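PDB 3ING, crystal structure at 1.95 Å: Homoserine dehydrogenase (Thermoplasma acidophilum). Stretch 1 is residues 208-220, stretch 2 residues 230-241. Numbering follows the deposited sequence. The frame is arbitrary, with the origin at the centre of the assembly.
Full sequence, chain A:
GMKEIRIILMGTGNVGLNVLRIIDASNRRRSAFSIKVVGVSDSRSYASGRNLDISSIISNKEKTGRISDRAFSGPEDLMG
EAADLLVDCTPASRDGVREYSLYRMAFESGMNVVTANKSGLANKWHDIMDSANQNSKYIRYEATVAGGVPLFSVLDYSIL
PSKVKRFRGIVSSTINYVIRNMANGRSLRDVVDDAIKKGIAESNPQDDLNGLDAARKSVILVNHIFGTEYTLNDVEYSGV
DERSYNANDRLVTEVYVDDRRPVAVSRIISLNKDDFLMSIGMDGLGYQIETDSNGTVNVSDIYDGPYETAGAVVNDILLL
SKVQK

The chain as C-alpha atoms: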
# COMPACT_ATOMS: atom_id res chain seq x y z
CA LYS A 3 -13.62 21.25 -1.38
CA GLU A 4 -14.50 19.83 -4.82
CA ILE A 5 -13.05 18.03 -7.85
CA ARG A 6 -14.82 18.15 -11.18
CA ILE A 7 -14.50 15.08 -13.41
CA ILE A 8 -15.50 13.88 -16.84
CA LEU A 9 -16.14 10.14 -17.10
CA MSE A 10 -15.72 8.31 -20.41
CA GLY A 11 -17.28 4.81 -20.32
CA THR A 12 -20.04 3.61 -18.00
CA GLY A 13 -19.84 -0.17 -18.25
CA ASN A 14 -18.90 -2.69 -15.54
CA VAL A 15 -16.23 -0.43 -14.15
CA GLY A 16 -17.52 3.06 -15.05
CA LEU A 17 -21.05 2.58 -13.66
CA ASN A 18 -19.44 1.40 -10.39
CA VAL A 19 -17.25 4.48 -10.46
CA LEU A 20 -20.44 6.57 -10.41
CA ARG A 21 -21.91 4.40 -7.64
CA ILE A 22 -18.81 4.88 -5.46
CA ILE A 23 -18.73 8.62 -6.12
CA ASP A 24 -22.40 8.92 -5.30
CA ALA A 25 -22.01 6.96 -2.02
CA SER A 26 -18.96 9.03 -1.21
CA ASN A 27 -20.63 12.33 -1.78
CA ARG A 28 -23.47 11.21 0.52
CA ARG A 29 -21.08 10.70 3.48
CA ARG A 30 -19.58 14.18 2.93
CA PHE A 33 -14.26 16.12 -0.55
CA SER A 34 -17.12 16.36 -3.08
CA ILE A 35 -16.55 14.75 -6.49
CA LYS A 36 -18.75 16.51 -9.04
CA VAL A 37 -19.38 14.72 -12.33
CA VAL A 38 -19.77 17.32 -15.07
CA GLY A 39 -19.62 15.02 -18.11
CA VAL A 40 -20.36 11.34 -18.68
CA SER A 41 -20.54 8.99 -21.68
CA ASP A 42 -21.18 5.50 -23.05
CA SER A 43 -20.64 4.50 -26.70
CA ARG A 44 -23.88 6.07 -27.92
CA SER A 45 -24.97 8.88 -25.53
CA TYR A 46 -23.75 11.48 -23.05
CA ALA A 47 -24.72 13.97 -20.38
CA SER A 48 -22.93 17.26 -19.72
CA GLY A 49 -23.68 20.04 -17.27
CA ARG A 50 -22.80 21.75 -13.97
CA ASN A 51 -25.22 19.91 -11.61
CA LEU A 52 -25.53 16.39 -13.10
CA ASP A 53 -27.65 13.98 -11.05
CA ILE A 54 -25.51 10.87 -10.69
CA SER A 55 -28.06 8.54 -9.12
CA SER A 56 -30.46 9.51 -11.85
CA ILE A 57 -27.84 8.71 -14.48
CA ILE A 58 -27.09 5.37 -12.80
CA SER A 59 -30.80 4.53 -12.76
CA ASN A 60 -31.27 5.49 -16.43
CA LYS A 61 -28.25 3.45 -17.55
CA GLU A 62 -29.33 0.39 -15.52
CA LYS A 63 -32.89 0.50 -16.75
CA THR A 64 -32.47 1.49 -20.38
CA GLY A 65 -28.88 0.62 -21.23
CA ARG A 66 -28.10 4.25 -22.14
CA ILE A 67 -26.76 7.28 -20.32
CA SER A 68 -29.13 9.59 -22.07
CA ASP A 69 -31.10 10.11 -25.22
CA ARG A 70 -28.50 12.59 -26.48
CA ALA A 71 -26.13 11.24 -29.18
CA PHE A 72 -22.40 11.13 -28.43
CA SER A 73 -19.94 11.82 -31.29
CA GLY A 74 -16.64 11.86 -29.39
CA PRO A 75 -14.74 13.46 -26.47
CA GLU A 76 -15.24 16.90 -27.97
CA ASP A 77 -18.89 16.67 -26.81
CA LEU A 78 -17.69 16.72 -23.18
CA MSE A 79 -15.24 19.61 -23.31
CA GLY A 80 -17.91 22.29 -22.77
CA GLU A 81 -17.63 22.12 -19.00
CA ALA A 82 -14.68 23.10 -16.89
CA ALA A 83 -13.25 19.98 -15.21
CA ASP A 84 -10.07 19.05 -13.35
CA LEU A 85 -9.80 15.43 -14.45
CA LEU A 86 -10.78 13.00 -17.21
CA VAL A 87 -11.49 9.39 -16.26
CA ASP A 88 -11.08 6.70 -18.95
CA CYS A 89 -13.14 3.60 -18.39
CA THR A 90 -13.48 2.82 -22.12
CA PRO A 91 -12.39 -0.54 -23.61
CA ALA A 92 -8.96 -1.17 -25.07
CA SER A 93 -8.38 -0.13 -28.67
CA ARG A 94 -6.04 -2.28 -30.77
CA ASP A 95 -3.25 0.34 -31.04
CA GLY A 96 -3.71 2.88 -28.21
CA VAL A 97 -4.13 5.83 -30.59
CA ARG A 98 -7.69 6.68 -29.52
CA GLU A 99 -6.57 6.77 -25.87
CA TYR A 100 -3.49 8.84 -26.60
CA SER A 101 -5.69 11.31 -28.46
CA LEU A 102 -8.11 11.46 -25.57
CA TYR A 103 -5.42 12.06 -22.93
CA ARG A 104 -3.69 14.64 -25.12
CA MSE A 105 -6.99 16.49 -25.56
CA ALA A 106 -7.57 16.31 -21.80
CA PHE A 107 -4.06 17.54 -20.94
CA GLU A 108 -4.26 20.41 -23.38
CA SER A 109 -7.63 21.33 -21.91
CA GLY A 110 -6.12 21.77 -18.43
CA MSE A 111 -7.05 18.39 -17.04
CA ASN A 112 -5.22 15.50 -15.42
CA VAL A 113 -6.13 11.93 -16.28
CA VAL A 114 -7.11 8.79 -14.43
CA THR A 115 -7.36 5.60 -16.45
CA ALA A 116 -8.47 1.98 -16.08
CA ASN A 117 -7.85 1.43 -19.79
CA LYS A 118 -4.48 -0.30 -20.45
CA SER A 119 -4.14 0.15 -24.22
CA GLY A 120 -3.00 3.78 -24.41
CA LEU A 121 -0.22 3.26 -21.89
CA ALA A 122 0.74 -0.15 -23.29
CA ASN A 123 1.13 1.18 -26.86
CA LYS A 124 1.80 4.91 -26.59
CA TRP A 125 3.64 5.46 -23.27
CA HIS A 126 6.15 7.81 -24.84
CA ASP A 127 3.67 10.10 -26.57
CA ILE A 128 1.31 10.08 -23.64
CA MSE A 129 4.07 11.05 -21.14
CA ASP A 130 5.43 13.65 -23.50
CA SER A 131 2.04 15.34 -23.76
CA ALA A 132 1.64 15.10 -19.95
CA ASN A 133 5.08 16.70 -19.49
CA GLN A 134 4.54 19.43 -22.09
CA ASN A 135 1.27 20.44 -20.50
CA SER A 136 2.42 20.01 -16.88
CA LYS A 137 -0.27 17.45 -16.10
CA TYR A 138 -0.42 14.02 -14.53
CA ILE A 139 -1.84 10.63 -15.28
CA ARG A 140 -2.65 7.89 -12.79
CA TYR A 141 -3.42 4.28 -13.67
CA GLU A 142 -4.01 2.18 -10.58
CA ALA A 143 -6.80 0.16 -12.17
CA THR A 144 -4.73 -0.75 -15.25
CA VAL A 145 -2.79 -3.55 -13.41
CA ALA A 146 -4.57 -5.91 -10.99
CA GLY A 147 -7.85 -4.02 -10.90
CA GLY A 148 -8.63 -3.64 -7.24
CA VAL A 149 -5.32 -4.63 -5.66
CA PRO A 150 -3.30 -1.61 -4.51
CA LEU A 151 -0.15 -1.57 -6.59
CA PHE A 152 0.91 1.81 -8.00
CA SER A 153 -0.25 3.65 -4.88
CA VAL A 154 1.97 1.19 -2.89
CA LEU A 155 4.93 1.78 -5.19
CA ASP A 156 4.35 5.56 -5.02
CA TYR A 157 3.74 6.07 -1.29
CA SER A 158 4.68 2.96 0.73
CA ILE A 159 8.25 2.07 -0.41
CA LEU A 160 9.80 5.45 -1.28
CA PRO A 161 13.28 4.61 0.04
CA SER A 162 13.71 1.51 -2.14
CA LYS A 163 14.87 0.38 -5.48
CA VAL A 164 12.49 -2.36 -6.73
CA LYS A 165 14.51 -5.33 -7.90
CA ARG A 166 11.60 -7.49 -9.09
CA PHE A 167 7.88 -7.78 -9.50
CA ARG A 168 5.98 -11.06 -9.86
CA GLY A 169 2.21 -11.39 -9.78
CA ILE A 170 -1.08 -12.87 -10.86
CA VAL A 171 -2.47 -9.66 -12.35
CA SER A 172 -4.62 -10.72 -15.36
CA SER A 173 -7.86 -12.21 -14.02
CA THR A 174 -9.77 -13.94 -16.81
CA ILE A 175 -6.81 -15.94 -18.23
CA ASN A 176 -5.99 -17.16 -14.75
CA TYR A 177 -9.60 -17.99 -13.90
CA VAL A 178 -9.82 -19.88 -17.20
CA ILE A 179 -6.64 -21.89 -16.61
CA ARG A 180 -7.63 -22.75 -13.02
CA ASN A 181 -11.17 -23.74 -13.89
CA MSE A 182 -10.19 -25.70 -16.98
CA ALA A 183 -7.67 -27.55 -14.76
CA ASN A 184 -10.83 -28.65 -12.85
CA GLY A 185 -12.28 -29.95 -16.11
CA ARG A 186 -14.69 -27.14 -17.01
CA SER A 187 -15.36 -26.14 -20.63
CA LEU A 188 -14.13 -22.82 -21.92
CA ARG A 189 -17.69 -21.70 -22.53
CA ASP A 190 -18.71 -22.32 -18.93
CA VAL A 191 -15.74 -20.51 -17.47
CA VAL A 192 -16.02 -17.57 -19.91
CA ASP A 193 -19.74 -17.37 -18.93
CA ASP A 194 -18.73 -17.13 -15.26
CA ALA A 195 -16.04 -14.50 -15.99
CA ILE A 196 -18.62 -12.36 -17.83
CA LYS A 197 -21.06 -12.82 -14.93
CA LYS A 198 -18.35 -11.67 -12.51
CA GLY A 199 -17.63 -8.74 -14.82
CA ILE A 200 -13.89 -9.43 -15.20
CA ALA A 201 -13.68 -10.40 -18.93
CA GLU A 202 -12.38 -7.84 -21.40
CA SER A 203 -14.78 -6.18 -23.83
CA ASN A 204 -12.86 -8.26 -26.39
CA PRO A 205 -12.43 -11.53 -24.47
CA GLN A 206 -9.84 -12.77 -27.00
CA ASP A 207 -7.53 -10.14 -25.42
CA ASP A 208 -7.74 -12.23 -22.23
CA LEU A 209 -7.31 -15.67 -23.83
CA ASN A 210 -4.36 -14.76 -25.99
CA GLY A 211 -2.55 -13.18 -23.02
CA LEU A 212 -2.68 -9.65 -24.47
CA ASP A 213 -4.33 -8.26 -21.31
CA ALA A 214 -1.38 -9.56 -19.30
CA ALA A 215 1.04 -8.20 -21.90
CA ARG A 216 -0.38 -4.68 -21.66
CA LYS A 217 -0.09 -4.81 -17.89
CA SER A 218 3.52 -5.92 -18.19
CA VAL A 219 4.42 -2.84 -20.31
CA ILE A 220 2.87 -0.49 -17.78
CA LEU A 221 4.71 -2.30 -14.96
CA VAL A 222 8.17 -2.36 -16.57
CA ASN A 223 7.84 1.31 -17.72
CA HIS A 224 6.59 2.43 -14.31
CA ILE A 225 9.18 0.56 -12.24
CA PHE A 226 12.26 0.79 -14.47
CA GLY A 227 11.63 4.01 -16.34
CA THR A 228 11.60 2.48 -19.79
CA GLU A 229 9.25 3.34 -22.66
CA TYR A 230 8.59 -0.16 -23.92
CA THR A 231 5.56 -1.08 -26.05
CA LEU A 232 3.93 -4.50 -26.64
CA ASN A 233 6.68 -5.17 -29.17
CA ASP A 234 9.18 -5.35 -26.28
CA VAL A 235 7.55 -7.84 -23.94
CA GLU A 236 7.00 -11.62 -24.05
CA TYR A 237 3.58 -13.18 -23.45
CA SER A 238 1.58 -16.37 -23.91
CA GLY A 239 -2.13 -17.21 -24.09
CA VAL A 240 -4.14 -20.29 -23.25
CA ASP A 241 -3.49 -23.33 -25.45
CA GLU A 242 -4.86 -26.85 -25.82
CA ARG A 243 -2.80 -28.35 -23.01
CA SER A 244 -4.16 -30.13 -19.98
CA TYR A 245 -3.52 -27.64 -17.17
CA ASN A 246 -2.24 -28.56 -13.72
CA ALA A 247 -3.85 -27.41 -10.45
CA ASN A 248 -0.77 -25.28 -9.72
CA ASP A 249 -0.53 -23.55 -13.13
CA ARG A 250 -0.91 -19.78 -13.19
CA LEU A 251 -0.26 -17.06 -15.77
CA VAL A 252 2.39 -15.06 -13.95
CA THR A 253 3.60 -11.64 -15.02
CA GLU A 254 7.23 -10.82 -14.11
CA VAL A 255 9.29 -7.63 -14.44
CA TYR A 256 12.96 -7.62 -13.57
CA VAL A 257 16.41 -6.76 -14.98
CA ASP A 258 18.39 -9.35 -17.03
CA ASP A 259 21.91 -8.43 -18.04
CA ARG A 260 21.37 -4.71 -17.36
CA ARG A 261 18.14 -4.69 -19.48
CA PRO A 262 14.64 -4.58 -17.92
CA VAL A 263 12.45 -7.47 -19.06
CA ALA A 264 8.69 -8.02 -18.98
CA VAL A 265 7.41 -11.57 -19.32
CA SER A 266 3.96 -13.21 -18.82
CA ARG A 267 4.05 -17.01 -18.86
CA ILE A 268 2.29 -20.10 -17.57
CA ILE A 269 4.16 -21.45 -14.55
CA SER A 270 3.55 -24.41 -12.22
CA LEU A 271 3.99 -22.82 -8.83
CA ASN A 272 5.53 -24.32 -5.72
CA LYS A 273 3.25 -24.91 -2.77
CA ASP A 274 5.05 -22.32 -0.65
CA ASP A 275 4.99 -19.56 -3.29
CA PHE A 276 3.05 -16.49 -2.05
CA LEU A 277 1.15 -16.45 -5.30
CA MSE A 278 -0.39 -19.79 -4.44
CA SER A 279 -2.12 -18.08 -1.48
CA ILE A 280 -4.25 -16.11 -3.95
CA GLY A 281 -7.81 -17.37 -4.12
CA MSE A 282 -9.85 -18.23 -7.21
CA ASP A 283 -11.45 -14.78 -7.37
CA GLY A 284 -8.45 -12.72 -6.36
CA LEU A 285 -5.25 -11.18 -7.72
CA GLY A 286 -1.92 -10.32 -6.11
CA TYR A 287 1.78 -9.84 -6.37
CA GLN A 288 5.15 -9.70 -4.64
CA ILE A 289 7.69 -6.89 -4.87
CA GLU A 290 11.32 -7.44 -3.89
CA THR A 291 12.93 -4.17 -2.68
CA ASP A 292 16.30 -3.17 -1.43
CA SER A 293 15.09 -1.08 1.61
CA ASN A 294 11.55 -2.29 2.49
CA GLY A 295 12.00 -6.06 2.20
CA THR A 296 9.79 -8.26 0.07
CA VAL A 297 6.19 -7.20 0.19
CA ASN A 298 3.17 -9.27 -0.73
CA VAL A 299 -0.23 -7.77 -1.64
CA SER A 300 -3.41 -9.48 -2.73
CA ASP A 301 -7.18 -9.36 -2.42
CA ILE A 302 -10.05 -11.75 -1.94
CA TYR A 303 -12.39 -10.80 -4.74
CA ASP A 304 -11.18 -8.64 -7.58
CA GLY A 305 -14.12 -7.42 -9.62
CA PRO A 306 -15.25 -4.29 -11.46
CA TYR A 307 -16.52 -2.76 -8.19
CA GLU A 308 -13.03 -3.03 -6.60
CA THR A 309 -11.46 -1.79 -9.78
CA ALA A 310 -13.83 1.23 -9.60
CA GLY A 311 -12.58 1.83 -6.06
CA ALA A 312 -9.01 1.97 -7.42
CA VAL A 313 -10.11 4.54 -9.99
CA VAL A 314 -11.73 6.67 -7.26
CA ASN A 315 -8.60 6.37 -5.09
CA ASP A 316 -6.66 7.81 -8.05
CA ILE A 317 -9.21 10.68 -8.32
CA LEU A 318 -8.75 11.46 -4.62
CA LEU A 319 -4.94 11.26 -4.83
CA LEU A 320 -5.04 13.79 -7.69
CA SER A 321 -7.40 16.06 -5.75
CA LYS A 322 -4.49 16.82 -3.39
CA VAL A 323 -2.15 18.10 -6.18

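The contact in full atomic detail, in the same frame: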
# COMPACT_ATOMS: atom_id res chain seq x y z
N ASP A 208 -8.04 -11.45 -23.43
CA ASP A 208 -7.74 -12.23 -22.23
C ASP A 208 -7.08 -13.57 -22.61
O ASP A 208 -6.03 -13.93 -22.09
CB ASP A 208 -9.01 -12.55 -21.45
CG ASP A 208 -9.58 -11.34 -20.73
OD1 ASP A 208 -8.83 -10.73 -19.96
OD2 ASP A 208 -10.79 -11.08 -20.87
N LEU A 209 -7.73 -14.29 -23.51
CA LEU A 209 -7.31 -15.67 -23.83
C LEU A 209 -5.99 -15.71 -24.56
O LEU A 209 -5.25 -16.68 -24.46
CB LEU A 209 -8.41 -16.40 -24.63
CG LEU A 209 -9.77 -16.45 -23.91
CD1 LEU A 209 -10.85 -17.13 -24.77
CD2 LEU A 209 -9.66 -17.12 -22.51
N ASN A 210 -5.65 -14.68 -25.31
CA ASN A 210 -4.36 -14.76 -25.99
C ASN A 210 -3.24 -14.15 -25.15
O ASN A 210 -2.09 -14.17 -25.56
CB ASN A 210 -4.42 -14.25 -27.41
CG ASN A 210 -4.80 -12.83 -27.49
OD1 ASN A 210 -4.63 -12.09 -26.52
ND2 ASN A 210 -5.36 -12.43 -28.64
N GLY A 211 -3.57 -13.71 -23.93
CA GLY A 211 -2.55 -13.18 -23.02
C GLY A 211 -2.19 -11.72 -23.25
O GLY A 211 -1.30 -11.17 -22.60
N LEU A 212 -2.91 -11.06 -24.15
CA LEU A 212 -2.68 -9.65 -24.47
C LEU A 212 -3.00 -8.73 -23.29
O LEU A 212 -2.30 -7.76 -23.07
CB LEU A 212 -3.50 -9.24 -25.68
CG LEU A 212 -3.22 -7.88 -26.33
CD1 LEU A 212 -1.73 -7.70 -26.63
CD2 LEU A 212 -4.05 -7.75 -27.67
N ASP A 213 -4.03 -9.04 -22.53
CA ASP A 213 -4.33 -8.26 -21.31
C ASP A 213 -3.12 -8.29 -20.40
O ASP A 213 -2.67 -7.27 -19.91
CB ASP A 213 -5.57 -8.80 -20.60
CG ASP A 213 -5.89 -8.06 -19.29
OD1 ASP A 213 -6.29 -6.89 -19.34
OD2 ASP A 213 -5.76 -8.66 -18.20
N ALA A 214 -2.58 -9.48 -20.14
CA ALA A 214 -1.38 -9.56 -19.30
C ALA A 214 -0.21 -8.78 -19.90
O ALA A 214 0.58 -8.14 -19.18
CB ALA A 214 -0.99 -11.03 -19.09
N ALA A 215 -0.05 -8.87 -21.22
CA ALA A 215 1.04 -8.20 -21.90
C ALA A 215 0.97 -6.71 -21.69
O ALA A 215 1.99 -6.11 -21.42
CB ALA A 215 1.09 -8.54 -23.38
N ARG A 216 -0.21 -6.12 -21.83
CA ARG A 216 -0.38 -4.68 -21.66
C ARG A 216 0.02 -4.29 -20.26
O ARG A 216 0.71 -3.31 -20.04
CB ARG A 216 -1.83 -4.25 -21.94
CG ARG A 216 -2.24 -4.35 -23.43
CD ARG A 216 -3.75 -4.22 -23.49
NE ARG A 216 -4.24 -4.26 -24.86
CZ ARG A 216 -5.43 -4.77 -25.20
NH1 ARG A 216 -6.21 -5.39 -24.30
NH2 ARG A 216 -5.79 -4.77 -26.45
N LYS A 217 -0.40 -5.09 -19.29
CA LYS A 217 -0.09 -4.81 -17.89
C LYS A 217 1.42 -4.85 -17.70
O LYS A 217 1.96 -4.06 -16.97
CB LYS A 217 -0.81 -5.79 -16.95
CG LYS A 217 -2.31 -5.71 -17.00
CD LYS A 217 -2.97 -6.72 -16.05
CE LYS A 217 -4.50 -6.59 -16.11
NZ LYS A 217 -5.03 -5.35 -15.50
N SER A 218 2.10 -5.76 -18.39
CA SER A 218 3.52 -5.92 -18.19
C SER A 218 4.31 -4.72 -18.69
O SER A 218 5.38 -4.43 -18.14
CB SER A 218 4.05 -7.22 -18.85
OG SER A 218 4.15 -7.16 -20.27
N VAL A 219 3.79 -4.06 -19.74
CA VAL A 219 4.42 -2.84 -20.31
C VAL A 219 4.31 -1.72 -19.29
O VAL A 219 5.27 -1.02 -19.03
CB VAL A 219 3.75 -2.38 -21.60
CG1 VAL A 219 4.28 -1.03 -22.05
CG2 VAL A 219 3.92 -3.44 -22.69
N ILE A 220 3.12 -1.54 -18.76
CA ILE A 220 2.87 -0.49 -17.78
C ILE A 220 3.77 -0.71 -16.57
O ILE A 220 4.40 0.24 -16.07
CB ILE A 220 1.37 -0.44 -17.40
CG1 ILE A 220 0.54 -0.12 -18.64
CG2 ILE A 220 1.11 0.60 -16.21
CD1 ILE A 220 -0.95 -0.29 -18.46
N TYR A 230 8.87 0.99 -23.11
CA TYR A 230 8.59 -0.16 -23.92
C TYR A 230 7.13 -0.09 -24.43
O TYR A 230 6.31 0.67 -23.91
CB TYR A 230 8.76 -1.44 -23.10
CG TYR A 230 10.18 -1.89 -22.78
CD1 TYR A 230 11.29 -1.12 -23.08
CD2 TYR A 230 10.39 -3.08 -22.09
CE1 TYR A 230 12.57 -1.54 -22.71
CE2 TYR A 230 11.66 -3.50 -21.73
CZ TYR A 230 12.74 -2.74 -22.04
OH TYR A 230 13.99 -3.22 -21.64
N THR A 231 6.89 -0.84 -25.51
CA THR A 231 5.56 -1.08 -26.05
C THR A 231 5.34 -2.61 -26.01
O THR A 231 6.20 -3.38 -25.56
CB THR A 231 5.47 -0.63 -27.52
OG1 THR A 231 6.25 -1.50 -28.35
CG2 THR A 231 5.95 0.85 -27.72
N LEU A 232 4.22 -3.06 -26.56
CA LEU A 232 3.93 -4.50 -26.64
C LEU A 232 4.96 -5.26 -27.43
O LEU A 232 5.16 -6.45 -27.20
CB LEU A 232 2.53 -4.70 -27.26
CG LEU A 232 1.35 -4.24 -26.38
CD1 LEU A 232 -0.02 -4.22 -27.14
CD2 LEU A 232 1.24 -5.12 -25.11
N ASN A 233 5.64 -4.57 -28.36
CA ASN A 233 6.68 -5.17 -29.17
C ASN A 233 7.89 -5.60 -28.35
O ASN A 233 8.71 -6.37 -28.81
CB ASN A 233 7.14 -4.17 -30.26
CG ASN A 233 5.99 -3.74 -31.21
OD1 ASN A 233 5.14 -4.56 -31.56
ND2 ASN A 233 5.97 -2.45 -31.61
N ASP A 234 7.98 -5.15 -27.11
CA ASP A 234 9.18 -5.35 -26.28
C ASP A 234 9.01 -6.31 -25.15
O ASP A 234 9.92 -6.45 -24.34
CB ASP A 234 9.57 -4.00 -25.66
CG ASP A 234 9.97 -2.96 -26.71
OD1 ASP A 234 10.82 -3.29 -27.58
OD2 ASP A 234 9.43 -1.83 -26.67
N VAL A 235 7.84 -6.94 -25.05
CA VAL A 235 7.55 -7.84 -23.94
C VAL A 235 7.20 -9.20 -24.49
O VAL A 235 6.87 -9.31 -25.65
CB VAL A 235 6.42 -7.30 -23.07
CG1 VAL A 235 6.69 -5.82 -22.68
CG2 VAL A 235 5.06 -7.43 -23.78
N GLU A 236 7.31 -10.23 -23.65
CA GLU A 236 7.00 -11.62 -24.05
C GLU A 236 5.71 -12.04 -23.33
O GLU A 236 5.50 -11.69 -22.14
CB GLU A 236 8.15 -12.55 -23.68
N TYR A 237 4.82 -12.72 -24.05
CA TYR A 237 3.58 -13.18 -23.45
C TYR A 237 3.05 -14.43 -24.12
O TYR A 237 3.42 -14.74 -25.24
CB TYR A 237 2.55 -12.06 -23.48
CG TYR A 237 2.02 -11.64 -24.82
CD1 TYR A 237 2.72 -10.73 -25.61
CD2 TYR A 237 0.77 -12.05 -25.26
CE1 TYR A 237 2.21 -10.32 -26.84
CE2 TYR A 237 0.25 -11.63 -26.45
CZ TYR A 237 0.97 -10.76 -27.24
OH TYR A 237 0.44 -10.34 -28.43
N SER A 238 2.17 -15.14 -23.41
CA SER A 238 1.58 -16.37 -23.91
C SER A 238 0.09 -16.37 -23.56
O SER A 238 -0.31 -15.78 -22.57
CB SER A 238 2.19 -17.61 -23.22
OG SER A 238 3.59 -17.53 -23.03
N GLY A 239 -0.69 -17.12 -24.32
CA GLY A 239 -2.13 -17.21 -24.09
C GLY A 239 -2.43 -18.60 -23.62
O GLY A 239 -1.54 -19.36 -23.30
N VAL A 240 -3.71 -18.95 -23.61
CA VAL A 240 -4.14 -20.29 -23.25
C VAL A 240 -3.95 -21.17 -24.49
O VAL A 240 -4.05 -20.69 -25.60
CB VAL A 240 -5.61 -20.27 -22.81
CG1 VAL A 240 -5.80 -19.33 -21.61
CG2 VAL A 240 -6.47 -19.77 -23.93
N ASP A 241 -3.62 -22.44 -24.31
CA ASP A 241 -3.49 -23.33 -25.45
C ASP A 241 -4.22 -24.62 -25.12
O ASP A 241 -4.92 -24.72 -24.11
CB ASP A 241 -2.02 -23.58 -25.79
CG ASP A 241 -1.23 -24.11 -24.61
OD1 ASP A 241 -1.79 -24.84 -23.76
OD2 ASP A 241 -0.03 -23.80 -24.54
O HOH W 1 0.28 -13.23 -21.30
O HOH W 2 3.99 -9.96 -20.62

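The contact sets a kinked helical segment against a loop, with a short 3-10 turn at Leu232 to Asp234, running alongside it, and backbone fits backbone at one end while side chains interlock at the other. Asn210 and Gly239 lie only 3.8 Å apart, CA to CA; by Val219 and Thr231 the CA–CA spacing has opened to 6.1 Å, leaving room for side chains.

The tight end is built from two glycines. An ideal CB on Gly239 would fall 2.5 Å from Leu209 O and 2.6 Å from Asn210 CA, so its bareness is the hollow that the turn fills. Gly211 is bare twice over: its positive phi would jam a CB against the preceding carbonyl, and that CB would also sit 2.1 Å from Ser238 O. Instead Gly211 CA approaches Ser238 O at 3.5 Å in a CA-H...O contact. One direct hydrogen bond joins the stretches here, Val240 N to Leu209 O at 2.9 Å and nearly straight. Water 1 donates to both Gly211 O and Ser238 O, bridging two carbonyls that cannot bond each other.

Beyond the kink, Ala215 is the small residue that makes a seat. Its CB lies over one face of the Tyr237 ring, 3.8 Å from the centroid in a CH-pi contact, and also meets Leu232 CD2 at 3.8 Å and Val235 CG2 at 4.1 Å. Leu212 CD1 extends this apolar patch, touching Leu232 CD1 at 3.9 Å.

One helical turn on from Ala215, Val219 is the helix's main bump. Its CG2 packs against Val235 CG1 at 3.7 Å and Leu232 CD2 at 4.0 Å, while its CG1 comes within 3.2 Å of Tyr230 O. Between these turns Ser218 OG bonds back to Ala215 O and accepts from water 2, which also donates to Glu236 O, so its polarity is satisfied beside Val235.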